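Local coordinates for protein metallo-beta-lactamase (Serratia marcescens, PDB 5B15) that probably hydrolyses the beta-lactam ring of antibiotics, including carbapenems, as a zinc-dependent subclass B3 enzyme, at residues 111-116 with 148-153. Sequence-based numbering, arbitrary orientation.
Sequences DPQFGS and PGHTEG. With ZN (zinc ion), chain B; NA (sodium ion), chain E; DQM ((2~{S},3~{R},4~{S})-2-[(2~{S},3~{R})-1,3-bis(oxidanyl)-1-oxidanylidene-butan-2-yl]-3-methyl-4-[(3~{S},5~{S})-5-[(sulfamoylamino)methyl]pyrrolidin-3-yl]sulfanyl-3,4-dihydro-2~{H}-pyrrole-5-carboxylic acid), chain N.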
loop_
_atom_site.group_PDB
_atom_site.type_symbol
_atom_site.label_atom_id
_atom_site.label_comp_id
_atom_site.label_asym_id
_atom_site.label_seq_id
_atom_site.Cartn_x
_atom_site.Cartn_y
_atom_site.Cartn_z
ATOM N N ASP A 111 -6.113 -15.248 8.720
ATOM C CA ASP A 111 -4.860 -14.798 8.059
ATOM C C ASP A 111 -3.880 -15.964 7.958
ATOM O O ASP A 111 -3.547 -16.549 8.962
ATOM C CB ASP A 111 -4.276 -13.636 8.860
ATOM C CG ASP A 111 -3.124 -12.907 8.126
ATOM O OD1 ASP A 111 -2.156 -13.542 7.709
ATOM O OD2 ASP A 111 -3.232 -11.707 8.036
ATOM N N PRO A 112 -3.327 -16.266 6.753
ATOM C CA PRO A 112 -2.345 -17.330 6.626
ATOM C C PRO A 112 -1.177 -17.239 7.576
ATOM O O PRO A 112 -0.597 -18.253 7.889
ATOM C CB PRO A 112 -1.880 -17.201 5.173
ATOM C CG PRO A 112 -3.051 -16.620 4.476
ATOM C CD PRO A 112 -3.680 -15.688 5.464
ATOM N N GLN A 113 -0.773 -16.011 7.949
ATOM C CA GLN A 113 0.318 -15.800 8.862
ATOM C C GLN A 113 -0.102 -15.824 10.342
ATOM O O GLN A 113 0.749 -15.618 11.189
ATOM C CB GLN A 113 1.093 -14.532 8.516
ATOM C CG GLN A 113 1.751 -14.553 7.150
ATOM C CD GLN A 113 2.594 -13.329 6.942
ATOM O OE1 GLN A 113 3.730 -13.267 7.438
ATOM N NE2 GLN A 113 2.064 -12.328 6.245
ATOM N N PHE A 114 -1.377 -16.134 10.630
ATOM C CA PHE A 114 -1.884 -16.151 12.046
ATOM C C PHE A 114 -1.102 -17.189 12.799
ATOM O O PHE A 114 -0.962 -18.339 12.359
ATOM C CB PHE A 114 -3.377 -16.479 12.110
ATOM C CG PHE A 114 -3.964 -16.469 13.514
ATOM C CD1 PHE A 114 -4.338 -15.269 14.121
ATOM C CD2 PHE A 114 -4.210 -17.655 14.185
ATOM C CE1 PHE A 114 -4.872 -15.261 15.402
ATOM C CE2 PHE A 114 -4.765 -17.656 15.453
ATOM C CZ PHE A 114 -5.125 -16.460 16.048
ATOM N N GLY A 115 -0.604 -16.774 13.957
ATOM C CA GLY A 115 0.339 -17.573 14.724
ATOM C C GLY A 115 1.757 -17.023 14.658
ATOM O O GLY A 115 2.547 -17.265 15.576
ATOM N N SER A 116 2.036 -16.117 13.727
ATOM C CA SER A 116 3.376 -15.610 13.463
ATOM C C SER A 116 3.458 -14.081 13.304
ATOM O O SER A 116 4.519 -13.489 13.269
ATOM C CB SER A 116 3.981 -16.318 12.250
ATOM O OG SER A 116 3.483 -15.785 11.029
ATOM N N PRO A 148 -7.733 -9.020 -2.343
ATOM C CA PRO A 148 -7.568 -9.944 -1.225
ATOM C C PRO A 148 -6.621 -11.095 -1.522
ATOM O O PRO A 148 -6.245 -11.348 -2.664
ATOM C CB PRO A 148 -8.981 -10.517 -1.034
ATOM C CG PRO A 148 -9.559 -10.469 -2.391
ATOM C CD PRO A 148 -9.050 -9.177 -2.987
ATOM N N GLY A 149 -6.192 -11.755 -0.457
ATOM C CA GLY A 149 -5.418 -12.970 -0.571
ATOM C C GLY A 149 -4.323 -13.034 0.467
ATOM O O GLY A 149 -4.278 -13.930 1.288
ATOM N N HIS A 150 -3.496 -11.994 0.488
ATOM C CA HIS A 150 -2.531 -11.804 1.551
ATOM C C HIS A 150 -3.261 -11.405 2.867
ATOM O O HIS A 150 -2.867 -11.837 3.954
ATOM C CB HIS A 150 -1.481 -10.783 1.075
ATOM C CG HIS A 150 -0.392 -10.482 2.065
ATOM N ND1 HIS A 150 0.749 -11.238 2.207
ATOM C CD2 HIS A 150 -0.258 -9.456 2.935
ATOM C CE1 HIS A 150 1.557 -10.659 3.091
ATOM N NE2 HIS A 150 0.941 -9.609 3.583
ATOM N N THR A 151 -4.350 -10.637 2.738
ATOM C CA THR A 151 -5.335 -10.436 3.813
ATOM C C THR A 151 -6.691 -10.385 3.111
ATOM O O THR A 151 -6.800 -10.093 1.903
ATOM C CB THR A 151 -5.134 -9.116 4.565
ATOM O OG1 THR A 151 -5.372 -7.998 3.700
ATOM C CG2 THR A 151 -3.781 -9.040 5.266
ATOM N N GLU A 152 -7.780 -10.555 3.857
ATOM C CA GLU A 152 -9.087 -10.568 3.205
ATOM C C GLU A 152 -9.549 -9.181 2.760
ATOM O O GLU A 152 -10.230 -9.020 1.739
ATOM C CB GLU A 152 -10.125 -11.153 4.177
ATOM C CG GLU A 152 -11.455 -11.453 3.537
ATOM C CD GLU A 152 -12.404 -12.132 4.504
ATOM O OE1 GLU A 152 -11.998 -12.374 5.669
ATOM O OE2 GLU A 152 -13.583 -12.351 4.093
ATOM N N GLY A 153 -9.080 -8.139 3.454
ATOM C CA GLY A 153 -9.509 -6.782 3.163
ATOM C C GLY A 153 -8.481 -5.955 2.395
ATOM O O GLY A 153 -8.595 -4.739 2.348
HETATM ZN ZN ZN B . 1.413 -8.129 5.029
HETATM NA NA NA E . -7.540 -2.163 3.061
HETATM O OAX DQM N . 7.231 -10.497 8.259
HETATM C CAJ DQM N . 7.399 -9.972 7.174
HETATM O OAD DQM N . 8.609 -9.761 6.747
HETATM C CAX DQM N . 6.243 -9.352 6.410
HETATM C CAT DQM N . 4.923 -10.001 6.877
HETATM C CAA DQM N . 4.399 -9.280 8.128
HETATM O OAI DQM N . 3.893 -10.016 5.870
HETATM C CAY DQM N . 6.593 -9.361 4.912
HETATM C CAU DQM N . 6.837 -10.677 4.134
HETATM C CAB DQM N . 6.472 -11.956 4.879
HETATM N NAN DQM N . 5.543 -8.642 4.164
HETATM C CAS DQM N . 5.293 -9.237 3.081
HETATM C CAR DQM N . 4.362 -8.657 2.123
HETATM O OAE DQM N . 3.663 -7.617 2.481
HETATM O OAH DQM N . 4.261 -9.165 0.984
HETATM C CAZ DQM N . 6.024 -10.531 2.823
HETATM S SAQ DQM N . 6.987 -10.576 1.301
HETATM C CAW DQM N . 7.833 -9.020 1.232
HETATM C CAM DQM N . 8.348 -8.837 -0.188
HETATM N NAO DQM N . 9.793 -8.665 -0.076
HETATM C CAV DQM N . 10.076 -8.126 1.274
HETATM C CAK DQM N . 9.037 -8.832 2.162
HETATM C CAL DQM N . 11.549 -8.368 1.610
HETATM N NAP DQM N . 12.280 -9.183 0.595
HETATM S SBA DQM N . 12.970 -8.447 -0.706
HETATM O OAF DQM N . 13.939 -9.313 -1.364
HETATM O OAG DQM N . 11.926 -8.014 -1.618
HETATM N NAC DQM N . 13.895 -7.226 -0.184
HETATM O O HOH W 1 -0.790 -12.871 5.394
HETATM O O HOH W 2 3.112 -7.549 5.366
HETATM O O HOH W 3 -6.332 -2.785 5.535
#
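Gln113 reaches the imidazole of His150 obliquely, its NE2 3.6 Å from His150 CE1 and the amide and ring planes 57° apart. Over the centre of one ring face sits a water, and at the ring edge, in plane, lies hydroxyl OAI of the bound carbapenem-derived ligand. His150 NE2 binds zinc at 2.1 Å, a site completed by His72, His74 and a second water, while ND1 is hydrogen-bonded to the Thr177 carbonyl, which fixes the ring's rotation. The face water joins the two loops: it donates to Asp111 OD1 and, at 2.7 Å, to His150 O, and accepts from Gln113 NE2. Gln113 suits its place because the N-H groups of NE2 serve both this water and, almost straight (170°), OAI of the ligand, 3.0 Å from NE2. In the Asx turn beginning at Asp111, OD1 also accepts from Gln113 N through its anti lone pair. A chi1 of -169° turns the Asp111 carboxylate away from its own backbone N, and OD2 is hydrogen-bonded to His74 NE2. This second-shell bond probably makes ND1 of His74 a stronger electron donor to zinc, while Gln113 holds OAI, itself hydrogen-bonded to the zinc-bound water.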